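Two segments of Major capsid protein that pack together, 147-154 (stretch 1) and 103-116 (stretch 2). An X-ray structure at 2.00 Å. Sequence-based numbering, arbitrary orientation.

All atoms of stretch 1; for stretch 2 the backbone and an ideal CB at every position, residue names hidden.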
# COMPACT_ATOMS: atom_id res chain seq x y z
N TYR A 147 -21.97 4.21 -1.11
CA TYR A 147 -21.72 4.01 0.32
C TYR A 147 -20.71 5.06 0.77
O TYR A 147 -19.54 5.01 0.38
CB TYR A 147 -21.18 2.61 0.59
CG TYR A 147 -22.04 1.48 0.06
CD1 TYR A 147 -21.87 1.00 -1.23
CD2 TYR A 147 -23.00 0.88 0.85
CE1 TYR A 147 -22.64 -0.03 -1.72
CE2 TYR A 147 -23.78 -0.16 0.38
CZ TYR A 147 -23.60 -0.61 -0.91
OH TYR A 147 -24.37 -1.64 -1.39
N VAL A 148 -21.16 6.00 1.59
CA VAL A 148 -20.30 7.07 2.10
C VAL A 148 -19.96 6.72 3.55
O VAL A 148 -20.84 6.80 4.42
CB VAL A 148 -20.98 8.44 2.01
CG1 VAL A 148 -20.02 9.53 2.43
CG2 VAL A 148 -21.48 8.68 0.59
N PRO A 149 -18.72 6.33 3.85
CA PRO A 149 -18.36 6.01 5.24
C PRO A 149 -17.99 7.26 6.01
O PRO A 149 -17.23 8.11 5.53
CB PRO A 149 -17.15 5.07 5.08
CG PRO A 149 -16.51 5.53 3.81
CD PRO A 149 -17.62 6.04 2.91
N LEU A 150 -18.53 7.39 7.22
CA LEU A 150 -18.20 8.51 8.07
C LEU A 150 -16.84 8.28 8.73
O LEU A 150 -16.40 7.15 8.92
CB LEU A 150 -19.27 8.72 9.15
CG LEU A 150 -20.68 9.04 8.65
CD1 LEU A 150 -21.59 9.40 9.81
CD2 LEU A 150 -20.66 10.16 7.61
N ILE A 151 -16.16 9.38 9.05
CA ILE A 151 -14.80 9.30 9.56
C ILE A 151 -14.66 10.06 10.87
O ILE A 151 -13.68 10.77 11.09
CB ILE A 151 -13.79 9.81 8.51
CG1 ILE A 151 -14.23 11.16 7.95
CG2 ILE A 151 -13.61 8.79 7.40
CD1 ILE A 151 -13.36 11.68 6.83
N PHE A 152 -15.65 9.92 11.75
CA PHE A 152 -15.53 10.46 13.09
C PHE A 152 -14.58 9.59 13.92
O PHE A 152 -14.06 8.57 13.44
CB PHE A 152 -16.90 10.59 13.74
CG PHE A 152 -17.79 11.62 13.09
CD1 PHE A 152 -17.44 12.96 13.09
CD2 PHE A 152 -18.96 11.24 12.46
CE1 PHE A 152 -18.25 13.90 12.49
CE2 PHE A 152 -19.77 12.18 11.85
CZ PHE A 152 -19.42 13.51 11.86
N PHE A 153 -14.35 9.98 15.18
CA PHE A 153 -13.32 9.32 15.97
C PHE A 153 -13.65 7.85 16.22
O PHE A 153 -12.76 7.00 16.19
CB PHE A 153 -13.12 10.06 17.30
CG PHE A 153 -14.33 10.07 18.19
CD1 PHE A 153 -15.28 11.07 18.09
CD2 PHE A 153 -14.50 9.08 19.15
CE1 PHE A 153 -16.39 11.07 18.91
CE2 PHE A 153 -15.61 9.08 19.98
CZ PHE A 153 -16.56 10.08 19.86
N PHE A 154 -14.93 7.53 16.44
CA PHE A 154 -15.31 6.15 16.69
C PHE A 154 -15.53 5.36 15.41
O PHE A 154 -15.84 4.17 15.48
CB PHE A 154 -16.56 6.09 17.57
CG PHE A 154 -17.79 6.67 16.93
CD1 PHE A 154 -18.03 8.03 16.96
CD2 PHE A 154 -18.72 5.84 16.33
CE1 PHE A 154 -19.16 8.56 16.38
CE2 PHE A 154 -19.86 6.36 15.75
CZ PHE A 154 -20.08 7.72 15.77
N UNK A 103 -22.58 19.18 20.44
CA UNK A 103 -21.85 18.81 19.24
C UNK A 103 -20.48 18.25 19.61
O UNK A 103 -19.70 18.91 20.30
CB UNK A 103 -21.71 20.01 18.31
N UNK A 104 -20.19 17.04 19.14
CA UNK A 104 -18.88 16.44 19.36
C UNK A 104 -17.94 16.72 18.20
O UNK A 104 -16.75 16.99 18.41
CB UNK A 104 -19.01 14.93 19.57
N UNK A 105 -18.45 16.67 16.97
CA UNK A 105 -17.65 16.93 15.79
C UNK A 105 -18.60 17.23 14.64
O UNK A 105 -19.77 16.87 14.68
CB UNK A 105 -16.73 15.75 15.46
N UNK A 106 -18.07 17.91 13.62
CA UNK A 106 -18.86 18.21 12.44
C UNK A 106 -17.95 18.24 11.23
O UNK A 106 -16.92 18.92 11.24
CB UNK A 106 -19.60 19.54 12.60
N UNK A 107 -18.32 17.50 10.18
CA UNK A 107 -17.53 17.38 8.98
C UNK A 107 -18.28 17.96 7.78
O UNK A 107 -19.49 18.18 7.83
CB UNK A 107 -17.16 15.92 8.73
N UNK A 108 -17.54 18.21 6.71
CA UNK A 108 -18.08 18.80 5.50
C UNK A 108 -17.60 18.00 4.29
O UNK A 108 -16.60 17.28 4.37
CB UNK A 108 -17.67 20.27 5.38
N UNK A 109 -18.32 18.12 3.18
CA UNK A 109 -17.96 17.34 1.99
C UNK A 109 -16.58 17.72 1.47
O UNK A 109 -15.86 16.86 0.95
CB UNK A 109 -19.00 17.54 0.89
N UNK A 110 -16.20 19.00 1.58
CA UNK A 110 -14.86 19.39 1.14
C UNK A 110 -13.79 18.81 2.06
O UNK A 110 -12.65 18.60 1.62
CB UNK A 110 -14.74 20.91 1.09
N UNK A 111 -14.12 18.55 3.33
CA UNK A 111 -13.18 17.84 4.18
C UNK A 111 -13.05 16.38 3.75
O UNK A 111 -11.94 15.83 3.72
CB UNK A 111 -13.62 17.93 5.64
N UNK A 112 -14.15 15.78 3.38
CA UNK A 112 -14.13 14.44 2.88
C UNK A 112 -13.22 14.43 1.65
O UNK A 112 -12.44 13.53 1.50
CB UNK A 112 -15.54 13.94 2.56
N UNK A 113 -13.32 15.44 0.79
CA UNK A 113 -12.48 15.52 -0.40
C UNK A 113 -11.02 15.74 -0.02
O UNK A 113 -10.12 15.15 -0.62
CB UNK A 113 -12.96 16.64 -1.32
N UNK A 114 -10.78 16.60 0.98
CA UNK A 114 -9.41 16.87 1.42
C UNK A 114 -8.81 15.67 2.15
O UNK A 114 -7.64 15.32 1.93
CB UNK A 114 -9.38 18.10 2.33
N UNK A 115 -9.60 15.02 3.00
CA UNK A 115 -9.12 13.83 3.70
C UNK A 115 -8.75 12.72 2.72
O UNK A 115 -7.75 12.03 2.91
CB UNK A 115 -10.18 13.33 4.68
N UNK A 116 -9.56 12.54 1.68
CA UNK A 116 -9.29 11.50 0.70
C UNK A 116 -8.00 11.79 -0.07
O UNK A 116 -7.24 10.87 -0.38
CB UNK A 116 -10.47 11.37 -0.27

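Positions 103 to 108 form a strand and 109 to 116 a helix. In the strand 104, 105 and 107 point toward stretch 1 and 106 points away.

Position 103 has nothing of stretch 1 near its CB, so almost any side chain would fit. It is Arg-103.

At 104 CA-to-CB points toward stretch 1, and the ideal CB lies 4.7 Å from Phe-153 CE1. An apolar chain of medium size would suit. Ile-104 fills the place, its CG2 3.6 Å from Phe-153 CE1.

At 105 the ideal CB is already 3.7 Å from Phe-152 CD1, so there is little depth for a bulky group pointing straight in. A small or slim side chain would suit, and an acceptor here could meet the backbone N of Phe-153 through a water. Asp-105 lies at the edge of the Phe-152 ring, with OD2 3.7 Å from CD1. A water donates to Asp-105 OD2 (2.5 Å) and weakly accepts from Phe-153 N (3.0 Å). OD1 accepts from the backbone N of 106 at 2.8 Å.

Position 106 points away, which leaves the choice wide. It is Lys-106, fully extended.

At 107 CB points toward stretch 1, 4.4 Å from Phe-152 CE1, with the N and O of Ile-151 beyond. A flat or polar group would suit. His-107 sets one ring face against Phe-152 CD1. The two rings pair obliquely, centroids 4.2 Å apart and planes at 32°. His-107 NE2 donates to Asp-105 OD2 at 2.8 Å, and a water joins ND1 (2.7 Å) to Ile-151 N (2.8 Å).

Positions 108 to 110 are out of reach and little constrained by stretch 1. Tyr-108 is at the N-cap position; Asn-109 and Asp-110 follow.

At 111 CB points toward stretch 1 but has nothing within 5.5 Å, so a long side chain is needed for contact. Trp-111 reaches Ile-151 CD1 with NE1 at 3.8 Å. A water bridges NE1, weakly, to Ile-151 O.

At 112 CB points sideways, 5.3 Å from Ile-151 CD1. A large apolar group could turn into the space beside Val-148, Leu-150 and Ile-151. Phe-112 does so: CE2 is 4.0 Å from Val-148 CG1, and Ile-151 CD1 sits over one ring face.

Positions 113 and 114 are out of reach. Arg-113 makes a salt bridge to the side chain at 116, and Thr-114 OG1 donates to Asp-110 O.

At 115 the ideal CB is 4.2 Å from Ile-151 CD1, suiting an apolar or aromatic group. Tyr-115 offers a ring face, its centroid 4.0 Å from Ile-151 CD1.

Position 116 points sideways without contact. It is Asp-116, the salt-bridge partner.

Stretch 2 (103-116) RIDKHYNDWFRTYD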
# COMPACT_ATOMS: atom_id res chain seq x y z
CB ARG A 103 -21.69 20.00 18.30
CG ARG A 103 -20.83 19.72 17.09
CD ARG A 103 -20.49 20.99 16.33
NE ARG A 103 -21.67 21.60 15.73
CZ ARG A 103 -21.63 22.68 14.95
NH1 ARG A 103 -20.46 23.26 14.68
NH2 ARG A 103 -22.74 23.17 14.44
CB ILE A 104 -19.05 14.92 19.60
CG1 ILE A 104 -20.06 14.68 20.72
CG2 ILE A 104 -17.72 14.28 19.94
CD1 ILE A 104 -19.68 15.31 22.03
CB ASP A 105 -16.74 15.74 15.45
CG ASP A 105 -15.55 16.13 14.60
OD1 ASP A 105 -15.40 17.34 14.31
OD2 ASP A 105 -14.77 15.24 14.22
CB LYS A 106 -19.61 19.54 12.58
CG LYS A 106 -20.43 19.91 11.35
CD LYS A 106 -21.29 21.15 11.60
CE LYS A 106 -22.15 21.47 10.40
NZ LYS A 106 -23.07 22.62 10.65
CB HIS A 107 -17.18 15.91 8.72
CG HIS A 107 -16.28 15.31 9.76
ND1 HIS A 107 -15.91 13.99 9.75
CD2 HIS A 107 -15.68 15.87 10.84
CE1 HIS A 107 -15.12 13.75 10.78
NE2 HIS A 107 -14.97 14.87 11.46
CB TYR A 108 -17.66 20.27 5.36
CG TYR A 108 -17.92 21.09 6.61
CD1 TYR A 108 -16.98 21.14 7.63
CD2 TYR A 108 -19.10 21.80 6.77
CE1 TYR A 108 -17.21 21.88 8.78
CE2 TYR A 108 -19.34 22.54 7.91
CZ TYR A 108 -18.39 22.58 8.91
OH TYR A 108 -18.61 23.31 10.05
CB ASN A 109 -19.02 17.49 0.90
CG ASN A 109 -19.26 18.93 0.51
OD1 ASN A 109 -18.64 19.85 1.04
ND2 ASN A 109 -20.18 19.13 -0.44
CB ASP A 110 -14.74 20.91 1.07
CG ASP A 110 -13.42 21.36 0.47
OD1 ASP A 110 -13.21 21.15 -0.74
OD2 ASP A 110 -12.59 21.92 1.21
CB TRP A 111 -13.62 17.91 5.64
CG TRP A 111 -12.83 16.96 6.49
CD1 TRP A 111 -13.31 15.88 7.16
CD2 TRP A 111 -11.42 17.00 6.74
NE1 TRP A 111 -12.29 15.24 7.82
CE2 TRP A 111 -11.12 15.91 7.58
CE3 TRP A 111 -10.39 17.86 6.34
CZ2 TRP A 111 -9.82 15.66 8.03
CZ3 TRP A 111 -9.11 17.60 6.78
CH2 TRP A 111 -8.84 16.51 7.62
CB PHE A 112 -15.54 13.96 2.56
CG PHE A 112 -16.27 13.40 3.72
CD1 PHE A 112 -16.29 14.02 4.90
CD2 PHE A 112 -16.92 12.20 3.62
CE1 PHE A 112 -16.92 13.51 5.96
CE2 PHE A 112 -17.56 11.65 4.72
CZ PHE A 112 -17.56 12.32 5.90
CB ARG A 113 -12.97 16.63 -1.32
CG ARG A 113 -12.29 16.68 -2.68
CD ARG A 113 -13.02 15.83 -3.72
NE ARG A 113 -13.14 14.44 -3.30
CZ ARG A 113 -12.19 13.52 -3.46
NH1 ARG A 113 -11.04 13.85 -4.03
NH2 ARG A 113 -12.39 12.28 -3.04
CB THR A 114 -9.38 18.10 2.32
OG1 THR A 114 -9.83 19.25 1.57
CG2 THR A 114 -7.98 18.36 2.85
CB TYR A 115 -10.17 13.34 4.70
CG TYR A 115 -9.83 12.04 5.38
CD1 TYR A 115 -9.07 12.02 6.53
CD2 TYR A 115 -10.28 10.83 4.86
CE1 TYR A 115 -8.75 10.83 7.16
CE2 TYR A 115 -9.97 9.63 5.48
CZ TYR A 115 -9.20 9.64 6.63
OH TYR A 115 -8.89 8.45 7.25
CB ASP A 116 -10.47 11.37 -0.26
CG ASP A 116 -10.31 10.21 -1.23
OD1 ASP A 116 -10.18 9.06 -0.77
OD2 ASP A 116 -10.33 10.45 -2.45
O HOH W 1 -14.41 13.00 15.36
O HOH W 2 -17.47 11.82 9.13
O HOH W 3 -11.85 12.67 9.91
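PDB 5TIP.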